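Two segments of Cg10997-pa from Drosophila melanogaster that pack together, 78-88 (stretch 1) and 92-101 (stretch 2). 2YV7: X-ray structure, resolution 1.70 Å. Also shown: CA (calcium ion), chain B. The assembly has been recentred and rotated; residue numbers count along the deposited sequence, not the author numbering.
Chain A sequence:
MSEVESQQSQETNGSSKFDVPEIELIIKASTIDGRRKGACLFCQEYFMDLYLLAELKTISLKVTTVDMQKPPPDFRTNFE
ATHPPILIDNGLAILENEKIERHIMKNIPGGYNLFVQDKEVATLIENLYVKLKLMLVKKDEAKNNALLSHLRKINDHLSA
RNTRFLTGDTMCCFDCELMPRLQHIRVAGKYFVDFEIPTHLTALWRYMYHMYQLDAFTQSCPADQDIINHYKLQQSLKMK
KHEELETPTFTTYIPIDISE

Stretch 1 78-88: NFEATHPPILI
Stretch 2 92-101: LAILENEKIE

The contact between residues 78-88 and 92-101 of Cg10997-pa is a short antiparallel β-ladder, flanked by apolar side chains on both faces and tied at its open end by a calcium ion. It illustrates how a hairpin joins backbone pairing, side-chain packing and a metal site in one small contact.

Strands 86-88 and 92-94 run at 157°, approaching to 4.6 Å. The register sets Leu-87 against Ile-94 (CA-CA 5.0 Å) and Ile-88 against Ala-93 (CA-CA 4.5 Å). Leu-87 and Ile-94 form the hydrogen-bonded pair: Leu-87 N donates to Ile-94 O (3.0 Å, 163°) and Ile-94 N to Leu-87 O (2.7 Å, 167°). Extended torsions, -111/126 at Leu-87 and -92/121 at Ile-94, accompany this reciprocity. Beside it, Ile-88 CA lies 3.3 Å from Leu-92 O in a CA-H...O contact.

Side chains alternate across the sheet. Leu-87 (tt) and Ile-94 (mm) share one face, CD2 of Leu-87 lying 4.0 Å from CG1 of Ile-94. On this side Ile-100 (mt), from the helix begun at Asn-97 after the N-cap Glu-96, points toward stretch 1 and brings CG2 to 3.7 Å from Leu-87 CD1. The other face carries Ile-88 (mt) and Ala-93; the Phe-79 ring (chi1 -51°, chi2 -60°) meets Ala-93 CB by its edge, at 3.9 Å from CE1. Leu-95 (mt) adds CD2 at 3.9 Å from both Phe-79 CD1 and Ile-86 CG2.

Beyond the ladder, Pro-85 follows a cis peptide bond (phi/psi -78/156), and Leu-95 turns to -108/-34. The carbonyls Pro-85 O and Leu-95 O stand 3.9 Å apart; both oxygens carry partial negative charge, and the calcium ion, bound by His-83 O, Pro-85 O and Leu-95 O, each at 2.6 Å, offsets it and bridges the stretches.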

ATOM      1  N   ASN A  78     -10.473  -8.246  23.104  1.00 71.15           N
ATOM      2  CA  ASN A  78     -10.110  -6.833  22.921  1.00 71.02           C
ATOM      3  C   ASN A  78     -10.696  -6.275  21.638  1.00 67.01           C
ATOM      4  O   ASN A  78     -11.192  -5.159  21.603  1.00 65.25           O
ATOM      5  CB  ASN A  78      -8.588  -6.640  22.901  1.00 73.87           C
ATOM      6  CG  ASN A  78      -7.867  -7.528  23.894  1.00 76.30           C
ATOM      7  OD1 ASN A  78      -8.467  -8.036  24.850  1.00 76.71           O
ATOM      8  ND2 ASN A  78      -6.570  -7.722  23.674  1.00 75.25           N
ATOM      9  N   PHE A  79     -10.633  -7.069  20.579  1.00 66.77           N
ATOM     10  CA  PHE A  79     -11.081  -6.626  19.271  1.00 65.42           C
ATOM     11  C   PHE A  79     -12.201  -7.521  18.747  1.00 72.95           C
ATOM     12  O   PHE A  79     -13.077  -7.067  17.999  1.00 75.46           O
ATOM     13  CB  PHE A  79      -9.879  -6.572  18.315  1.00 55.51           C
ATOM     14  CG  PHE A  79      -8.701  -5.795  18.868  1.00 51.25           C
ATOM     15  CD1 PHE A  79      -8.835  -4.457  19.211  1.00 49.26           C
ATOM     16  CD2 PHE A  79      -7.470  -6.410  19.052  1.00 50.80           C
ATOM     17  CE1 PHE A  79      -7.764  -3.755  19.709  1.00 48.18           C
ATOM     18  CE2 PHE A  79      -6.386  -5.710  19.559  1.00 49.21           C
ATOM     19  CZ  PHE A  79      -6.536  -4.379  19.900  1.00 49.82           C
ATOM     20  N   GLU A  80     -12.182  -8.782  19.186  1.00 77.51           N
ATOM     21  CA  GLU A  80     -13.146  -9.802  18.761  1.00 78.11           C
ATOM     22  C   GLU A  80     -12.976 -10.193  17.286  1.00 75.46           C
ATOM     23  O   GLU A  80     -11.949 -10.760  16.901  1.00 73.41           O
ATOM     24  CB  GLU A  80     -14.597  -9.386  19.065  1.00 82.39           C
ATOM     25  CG  GLU A  80     -15.169  -9.957  20.360  1.00 85.49           C
ATOM     26  CD  GLU A  80     -16.691 -10.120  20.309  1.00 86.01           C
ATOM     27  OE1 GLU A  80     -17.233 -10.434  19.216  1.00 86.83           O
ATOM     28  OE2 GLU A  80     -17.344  -9.943  21.363  1.00 86.36           O
ATOM     29  N   ALA A  81     -13.984  -9.887  16.474  1.00 73.36           N
ATOM     30  CA  ALA A  81     -14.072 -10.432  15.123  1.00 71.25           C
ATOM     31  C   ALA A  81     -13.416  -9.549  14.043  1.00 69.29           C
ATOM     32  O   ALA A  81     -13.477  -9.864  12.846  1.00 70.78           O
ATOM     33  CB  ALA A  81     -15.531 -10.717  14.774  1.00 72.51           C
ATOM     34  N   THR A  82     -12.781  -8.457  14.466  1.00 62.68           N
ATOM     35  CA  THR A  82     -12.205  -7.507  13.514  1.00 56.83           C
ATOM     36  C   THR A  82     -10.768  -7.862  13.073  1.00 53.85           C
ATOM     37  O   THR A  82      -9.889  -8.169  13.897  1.00 50.49           O
ATOM     38  CB  THR A  82     -12.351  -6.040  13.993  1.00 56.74           C
ATOM     39  OG1 THR A  82     -11.466  -5.192  13.245  1.00 54.99           O
ATOM     40  CG2 THR A  82     -12.048  -5.923  15.479  1.00 54.33           C
ATOM     41  N   HIS A  83     -10.573  -7.830  11.758  1.00 49.91           N
ATOM     42  CA  HIS A  83      -9.278  -8.052  11.113  1.00 50.35           C
ATOM     43  C   HIS A  83      -8.413  -6.792  11.061  1.00 44.24           C
ATOM     44  O   HIS A  83      -8.949  -5.685  10.942  1.00 40.61           O
ATOM     45  CB  HIS A  83      -9.520  -8.512   9.674  1.00 56.75           C
ATOM     46  CG  HIS A  83      -9.899  -9.951   9.565  1.00 59.64           C
ATOM     47  ND1 HIS A  83     -11.182 -10.398   9.797  1.00 61.29           N
ATOM     48  CD2 HIS A  83      -9.165 -11.048   9.266  1.00 61.44           C
ATOM     49  CE1 HIS A  83     -11.226 -11.709   9.632  1.00 61.71           C
ATOM     50  NE2 HIS A  83     -10.015 -12.129   9.309  1.00 62.12           N
ATOM     51  N   PRO A  84      -7.074  -6.958  11.139  1.00 41.53           N
ATOM     52  CA  PRO A  84      -6.183  -5.825  10.874  1.00 36.42           C
ATOM     53  C   PRO A  84      -6.500  -5.192   9.506  1.00 36.52           C
ATOM     54  O   PRO A  84      -7.131  -5.845   8.655  1.00 36.40           O
ATOM     55  CB  PRO A  84      -4.781  -6.454  10.962  1.00 34.66           C
ATOM     56  CG  PRO A  84      -5.026  -7.589  11.965  1.00 35.77           C
ATOM     57  CD  PRO A  84      -6.302  -8.169  11.485  1.00 37.82           C
ATOM     58  N   PRO A  85      -6.124  -3.914   9.309  1.00 31.29           N
ATOM     59  CA  PRO A  85      -5.438  -3.099  10.295  1.00 26.66           C
ATOM     60  C   PRO A  85      -6.404  -2.572  11.340  1.00 29.71           C
ATOM     61  O   PRO A  85      -7.607  -2.441  11.097  1.00 31.62           O
ATOM     62  CB  PRO A  85      -4.932  -1.908   9.493  1.00 26.68           C
ATOM     63  CG  PRO A  85      -5.887  -1.796   8.361  1.00 30.89           C
ATOM     64  CD  PRO A  85      -6.353  -3.182   8.042  1.00 29.74           C
ATOM     65  N   ILE A  86      -5.821  -2.268  12.480  1.00 31.76           N
ATOM     66  CA  ILE A  86      -6.510  -1.648  13.604  1.00 29.61           C
ATOM     67  C   ILE A  86      -5.604  -0.557  14.081  1.00 30.43           C
ATOM     68  O   ILE A  86      -4.398  -0.768  14.239  1.00 30.11           O
ATOM     69  CB  ILE A  86      -6.734  -2.698  14.740  1.00 34.08           C
ATOM     70  CG1 ILE A  86      -7.789  -3.716  14.307  1.00 32.40           C
ATOM     71  CG2 ILE A  86      -7.087  -1.949  16.067  1.00 34.32           C
ATOM     72  CD1 ILE A  86      -7.706  -5.093  15.018  1.00 38.77           C
ATOM     73  N   LEU A  87      -6.156   0.648  14.323  1.00 30.06           N
ATOM     74  CA  LEU A  87      -5.328   1.788  14.710  1.00 28.20           C
ATOM     75  C   LEU A  87      -5.626   2.138  16.193  1.00 31.93           C
ATOM     76  O   LEU A  87      -6.781   2.274  16.553  1.00 32.60           O
ATOM     77  CB  LEU A  87      -5.612   3.012  13.827  1.00 30.82           C
ATOM     78  CG  LEU A  87      -4.897   4.347  14.038  1.00 32.12           C
ATOM     79  CD1 LEU A  87      -5.024   5.250  12.842  1.00 34.33           C
ATOM     80  CD2 LEU A  87      -5.424   5.139  15.270  1.00 39.59           C
ATOM     81  N   ILE A  88      -4.587   2.189  17.015  1.00 34.40           N
ATOM     82  CA  ILE A  88      -4.784   2.419  18.474  1.00 35.45           C
ATOM     83  C   ILE A  88      -4.119   3.737  18.801  1.00 37.62           C
ATOM     84  O   ILE A  88      -2.908   3.920  18.604  1.00 41.34           O
ATOM     85  CB  ILE A  88      -4.246   1.266  19.386  1.00 37.94           C
ATOM     86  CG1 ILE A  88      -4.783  -0.105  18.949  1.00 43.08           C
ATOM     87  CG2 ILE A  88      -4.643   1.537  20.877  1.00 42.16           C
ATOM     88  CD1 ILE A  88      -4.285  -1.262  19.806  1.00 43.65           C
ATOM     89  N   LEU A  92      -7.897   4.099  22.607  1.00 49.45           N
ATOM     90  CA  LEU A  92      -9.028   4.085  21.698  1.00 46.61           C
ATOM     91  C   LEU A  92      -8.629   3.245  20.479  1.00 45.22           C
ATOM     92  O   LEU A  92      -7.604   3.514  19.858  1.00 41.82           O
ATOM     93  CB  LEU A  92      -9.319   5.513  21.263  1.00 51.15           C
ATOM     94  CG  LEU A  92     -10.477   5.877  20.337  1.00 54.66           C
ATOM     95  CD1 LEU A  92     -11.834   5.758  21.034  1.00 52.36           C
ATOM     96  CD2 LEU A  92     -10.241   7.315  19.875  1.00 52.07           C
ATOM     97  N   ALA A  93      -9.423   2.227  20.163  1.00 33.12           N
ATOM     98  CA  ALA A  93      -9.094   1.359  19.029  1.00 38.64           C
ATOM     99  C   ALA A  93     -10.066   1.631  17.901  1.00 40.70           C
ATOM    100  O   ALA A  93     -11.304   1.448  18.059  1.00 37.59           O
ATOM    101  CB  ALA A  93      -9.178  -0.125  19.434  1.00 38.45           C
ATOM    102  N   ILE A  94      -9.506   2.058  16.761  1.00 38.17           N
ATOM    103  CA  ILE A  94     -10.280   2.240  15.531  1.00 36.08           C
ATOM    104  C   ILE A  94     -10.239   0.936  14.703  1.00 36.77           C
ATOM    105  O   ILE A  94      -9.156   0.460  14.317  1.00 34.93           O
ATOM    106  CB  ILE A  94      -9.779   3.477  14.697  1.00 36.70           C
ATOM    107  CG1 ILE A  94      -9.392   4.679  15.578  1.00 39.31           C
ATOM    108  CG2 ILE A  94     -10.832   3.913  13.655  1.00 34.26           C
ATOM    109  CD1 ILE A  94     -10.546   5.267  16.368  1.00 40.36           C
ATOM    110  N   LEU A  95     -11.409   0.363  14.424  1.00 38.29           N
ATOM    111  CA  LEU A  95     -11.506  -0.998  13.864  1.00 38.41           C
ATOM    112  C   LEU A  95     -11.919  -1.127  12.390  1.00 39.37           C
ATOM    113  O   LEU A  95     -11.488  -2.069  11.680  1.00 38.93           O
ATOM    114  CB  LEU A  95     -12.484  -1.827  14.706  1.00 42.50           C
ATOM    115  CG  LEU A  95     -12.259  -1.750  16.213  1.00 42.42           C
ATOM    116  CD1 LEU A  95     -13.425  -2.370  16.991  1.00 43.96           C
ATOM    117  CD2 LEU A  95     -10.884  -2.323  16.635  1.00 41.63           C
ATOM    118  N   GLU A  96     -12.781  -0.229  11.931  1.00 36.77           N
ATOM    119  CA  GLU A  96     -13.235  -0.263  10.552  1.00 38.91           C
ATOM    120  C   GLU A  96     -12.275   0.558   9.707  1.00 35.58           C
ATOM    121  O   GLU A  96     -11.894   1.660  10.106  1.00 34.46           O
ATOM    122  CB  GLU A  96     -14.656   0.300  10.493  1.00 47.07           C
ATOM    123  CG  GLU A  96     -15.617  -0.487  11.396  1.00 54.02           C
ATOM    124  CD  GLU A  96     -17.061   0.011  11.328  1.00 57.18           C
ATOM    125  OE1 GLU A  96     -17.552   0.249  10.194  1.00 58.23           O
ATOM    126  OE2 GLU A  96     -17.706   0.151  12.410  1.00 58.19           O
ATOM    127  N   ASN A  97     -11.884   0.040   8.534  1.00 36.82           N
ATOM    128  CA  ASN A  97     -10.907   0.767   7.688  1.00 34.58           C
ATOM    129  C   ASN A  97     -11.327   2.183   7.322  1.00 30.56           C
ATOM    130  O   ASN A  97     -10.514   3.110   7.400  1.00 35.20           O
ATOM    131  CB  ASN A  97     -10.560  -0.036   6.423  1.00 30.80           C
ATOM    132  CG  ASN A  97      -9.988  -1.397   6.754  1.00 37.12           C
ATOM    133  OD1 ASN A  97      -9.358  -1.574   7.798  1.00 32.77           O
ATOM    134  ND2 ASN A  97     -10.234  -2.383   5.880  1.00 34.53           N
ATOM    135  N   GLU A  98     -12.592   2.362   6.931  1.00 31.80           N
ATOM    136  CA  GLU A  98     -13.074   3.706   6.581  1.00 37.09           C
ATOM    137  C   GLU A  98     -12.937   4.668   7.748  1.00 34.64           C
ATOM    138  O   GLU A  98     -12.639   5.858   7.547  1.00 39.04           O
ATOM    139  CB  GLU A  98     -14.522   3.692   6.069  1.00 45.10           C
ATOM    140  CG  GLU A  98     -14.903   4.992   5.346  1.00 50.06           C
ATOM    141  CD  GLU A  98     -16.245   4.925   4.636  1.00 50.68           C
ATOM    142  OE1 GLU A  98     -16.793   3.810   4.460  1.00 54.35           O
ATOM    143  OE2 GLU A  98     -16.751   6.003   4.254  1.00 53.49           O
ATOM    144  N   LYS A  99     -13.110   4.156   8.963  1.00 35.69           N
ATOM    145  CA  LYS A  99     -12.974   4.990  10.182  1.00 36.52           C
ATOM    146  C   LYS A  99     -11.519   5.273  10.540  1.00 33.18           C
ATOM    147  O   LYS A  99     -11.227   6.344  11.042  1.00 31.59           O
ATOM    148  CB  LYS A  99     -13.740   4.413  11.380  1.00 40.57           C
ATOM    149  CG  LYS A  99     -15.200   4.114  11.085  1.00 42.69           C
ATOM    150  CD  LYS A  99     -15.980   3.761  12.342  1.00 46.23           C
ATOM    151  CE  LYS A  99     -17.367   3.256  11.960  1.00 47.95           C
ATOM    152  NZ  LYS A  99     -18.263   3.233  13.148  1.00 50.98           N
ATOM    153  N   ILE A 100     -10.611   4.324  10.248  1.00 31.10           N
ATOM    154  CA  ILE A 100      -9.180   4.560  10.388  1.00 31.92           C
ATOM    155  C   ILE A 100      -8.743   5.715   9.527  1.00 30.10           C
ATOM    156  O   ILE A 100      -8.036   6.607   9.990  1.00 34.02           O
ATOM    157  CB  ILE A 100      -8.335   3.276  10.072  1.00 33.20           C
ATOM    158  CG1 ILE A 100      -8.696   2.160  11.078  1.00 32.26           C
ATOM    159  CG2 ILE A 100      -6.838   3.612  10.032  1.00 29.77           C
ATOM    160  CD1 ILE A 100      -8.021   0.806  10.867  1.00 32.52           C
ATOM    161  N   GLU A 101      -9.154   5.714   8.244  1.00 32.24           N
ATOM    162  CA  GLU A 101      -8.867   6.883   7.369  1.00 33.71           C
ATOM    163  C   GLU A 101      -9.362   8.192   7.926  1.00 37.44           C
ATOM    164  O   GLU A 101      -8.605   9.173   8.030  1.00 32.85           O
ATOM    165  CB  GLU A 101      -9.507   6.705   5.983  1.00 36.98           C
ATOM    166  CG  GLU A 101      -8.740   5.773   5.204  1.00 34.32           C
ATOM    167  CD  GLU A 101      -9.003   5.761   3.676  1.00 38.46           C
ATOM    168  OE1 GLU A 101      -9.451   6.756   3.033  1.00 34.54           O
ATOM    169  OE2 GLU A 101      -8.693   4.700   3.133  1.00 35.33           O
TER
HETATM  170 CA    CA B 261      -9.819  -3.342  10.066  1.00 38.31          CA